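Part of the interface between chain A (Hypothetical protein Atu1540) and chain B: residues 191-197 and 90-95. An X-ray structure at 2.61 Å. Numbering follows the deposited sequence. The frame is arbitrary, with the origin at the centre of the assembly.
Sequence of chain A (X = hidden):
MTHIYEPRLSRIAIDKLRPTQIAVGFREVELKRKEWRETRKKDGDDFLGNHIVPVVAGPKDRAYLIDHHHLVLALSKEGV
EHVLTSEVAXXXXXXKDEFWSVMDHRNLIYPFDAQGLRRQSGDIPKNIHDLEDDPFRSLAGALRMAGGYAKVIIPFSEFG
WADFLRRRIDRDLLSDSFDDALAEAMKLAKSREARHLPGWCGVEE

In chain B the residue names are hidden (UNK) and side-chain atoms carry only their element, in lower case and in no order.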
# COMPACT_ATOMS: atom_id res chain seq x y z
N SER A 191 -11.66 0.00 23.67
CA SER A 191 -11.52 1.24 24.42
C SER A 191 -10.81 2.20 23.50
O SER A 191 -10.15 1.81 22.55
CB SER A 191 -10.78 1.07 25.75
OG SER A 191 -9.38 0.86 25.50
N ARG A 192 -11.00 3.48 23.81
CA ARG A 192 -10.28 4.52 23.14
C ARG A 192 -8.76 4.32 23.24
O ARG A 192 -8.06 4.76 22.34
CB ARG A 192 -10.78 5.89 23.59
CG ARG A 192 -11.71 6.54 22.47
CD ARG A 192 -12.13 7.97 22.81
NE ARG A 192 -12.58 8.02 24.20
CZ ARG A 192 -13.10 9.10 24.80
NH1 ARG A 192 -13.23 10.24 24.12
NH2 ARG A 192 -13.51 9.05 26.08
N GLU A 193 -8.26 3.60 24.25
CA GLU A 193 -6.83 3.37 24.39
C GLU A 193 -6.14 2.61 23.22
O GLU A 193 -4.95 2.84 22.89
CB GLU A 193 -6.57 2.65 25.69
CG GLU A 193 -5.09 2.82 26.17
CD GLU A 193 -4.90 2.77 27.71
OE1 GLU A 193 -4.47 1.70 28.27
OE2 GLU A 193 -5.20 3.82 28.35
N ALA A 194 -6.89 1.70 22.59
CA ALA A 194 -6.40 0.96 21.47
C ALA A 194 -6.63 1.71 20.17
O ALA A 194 -6.42 1.14 19.09
CB ALA A 194 -7.10 -0.37 21.42
N ARG A 195 -7.06 2.98 20.22
CA ARG A 195 -7.41 3.67 18.96
C ARG A 195 -6.32 3.77 17.91
O ARG A 195 -6.62 3.89 16.75
CB ARG A 195 -8.06 5.04 19.20
CG ARG A 195 -7.07 6.16 19.60
CD ARG A 195 -7.75 7.43 20.20
NE ARG A 195 -6.86 8.03 21.22
CZ ARG A 195 -7.09 8.09 22.55
NH1 ARG A 195 -8.21 7.62 23.09
NH2 ARG A 195 -6.21 8.65 23.35
N HIS A 196 -5.07 3.70 18.31
CA HIS A 196 -3.89 3.94 17.47
C HIS A 196 -3.47 2.68 16.79
O HIS A 196 -2.51 2.71 16.05
CB HIS A 196 -2.72 4.32 18.33
CG HIS A 196 -2.50 3.33 19.41
ND1 HIS A 196 -1.46 2.42 19.39
CD2 HIS A 196 -3.27 2.99 20.48
CE1 HIS A 196 -1.56 1.62 20.44
NE2 HIS A 196 -2.66 1.93 21.10
N LEU A 197 -4.14 1.56 17.05
CA LEU A 197 -3.76 0.27 16.48
C LEU A 197 -4.43 -0.00 15.17
O LEU A 197 -5.54 0.46 14.94
CB LEU A 197 -4.14 -0.85 17.41
CG LEU A 197 -3.27 -0.90 18.69
CD1 LEU A 197 -3.95 -1.77 19.75
CD2 LEU A 197 -1.83 -1.39 18.42
N UNK B 90 -1.98 11.18 16.49
CA UNK B 90 -1.79 11.35 17.92
C UNK B 90 -1.32 10.02 18.40
O UNK B 90 -1.74 8.99 17.90
n UNK B 90 -4.19 15.43 20.06
c UNK B 90 -5.30 14.59 19.52
c UNK B 90 -4.81 13.52 18.57
c UNK B 90 -3.37 13.16 18.85
c UNK B 90 -3.12 11.69 18.61
N UNK B 91 -0.41 10.05 19.36
CA UNK B 91 0.06 8.87 20.05
C UNK B 91 0.44 9.36 21.43
O UNK B 91 1.12 8.67 22.16
c UNK B 91 0.58 6.44 15.57
c UNK B 91 -0.07 6.88 17.85
c UNK B 91 1.31 8.28 19.38
c UNK B 91 1.07 7.65 18.08
c UNK B 91 1.98 7.80 17.06
c UNK B 91 -0.32 6.29 16.60
c UNK B 91 1.74 7.20 15.78
N UNK B 92 0.02 10.58 21.77
CA UNK B 92 0.39 11.11 23.07
C UNK B 92 -0.31 10.47 24.29
O UNK B 92 -0.10 10.92 25.41
c UNK B 92 0.27 12.66 23.12
o UNK B 92 -0.74 13.20 22.29
N UNK B 93 -1.11 9.43 24.11
CA UNK B 93 -1.66 8.72 25.29
C UNK B 93 -0.74 7.54 25.72
O UNK B 93 -1.04 6.79 26.68
c UNK B 93 -3.12 8.27 25.05
c UNK B 93 -3.73 6.04 23.85
n UNK B 93 -2.99 7.66 22.60
c UNK B 93 -3.29 7.32 23.90
n UNK B 93 -3.68 5.63 22.54
c UNK B 93 -3.22 6.63 21.80
N UNK B 94 0.40 7.42 25.02
CA UNK B 94 1.39 6.35 25.20
C UNK B 94 2.64 6.75 25.98
O UNK B 94 3.10 7.86 25.83
c UNK B 94 0.71 5.20 23.03
c UNK B 94 1.12 4.68 21.61
c UNK B 94 1.85 5.86 23.83
c UNK B 94 0.07 4.08 23.86
N UNK B 95 3.20 5.82 26.75
CA UNK B 95 4.51 5.98 27.34
C UNK B 95 5.60 6.03 26.28
O UNK B 95 5.32 5.71 25.16

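Position 90 of chain B carries four carbons in a row that end in a nitrogen, with no branch and no ring. The chain leaves CA sideways and its end leads away from chain A, out of contact with it. An unbranched four-carbon arm with a terminal amine is lysine, B:Lys90, and it spends its charge outside this contact.

Position 91 has one carbon followed by a ring of six carbons, with no heteroatom. The CA-to-CB bond runs sideways, but the end of the side chain comes nearer to chain A, and the ring meets A:His196 CB near its own plane, so it is the ring edge that packs there. An all-carbon six-ring without a hydroxyl is phenylalanine; B:Phe91 CE1 lies 3.6 Å from A:His196 CB.

Position 92 shows one carbon and one oxygen, pointing away from chain A and touching nothing on it. This is serine, B:Ser92, inside the turn but outside the contact.

Position 93 has one carbon and then a five-membered ring of three carbons and two nitrogens. It points toward chain A, where it touches A:Glu193, A:Arg195 and A:His196. Two nitrogens in such a ring mean histidine. B:His93 NE2 donates a hydrogen bond to A:Glu193 O at 3.1 Å, with the oxygen near the ring plane, where an N-H can point. One face is left for the guanidinium, with A:Arg195 NH2 3.3 Å from B:His93 CG.

Position 94 bears four carbons, forked at the second, and its end comes nearer to chain A than its first bond suggests. That fork is leucine: B:Leu94 CD1 sits over one face of the A:His196 imidazole, 4.1 Å from A:His196 ND1.

Position 95 has no side-chain atoms, so it is glycine, B:Gly95, at the N-cap position right before a helix. An ideal CB would have room as far as chain A is concerned.

The contact works by pairing two type I turns. The turn from B:Phe91 to B:Leu94, closed by B:Leu94 N to B:Phe91 O at 3.2 Å, brings forward three side chains that gather round A:His196, itself in the turn from A:Ala194 to A:Leu197. The two histidine rings meet obliquely, with B:His93 NE2 3.4 Å from A:His196 CD2. B:His93 does most on its side: its edge reads a backbone carbonyl, while its face receives an arginine. The rule for a designer is economical: let one imidazole use edge and face for different partners, and let nonpolar side chains pack against the histidine across from it.

Chain B 90-95: KFSHLG
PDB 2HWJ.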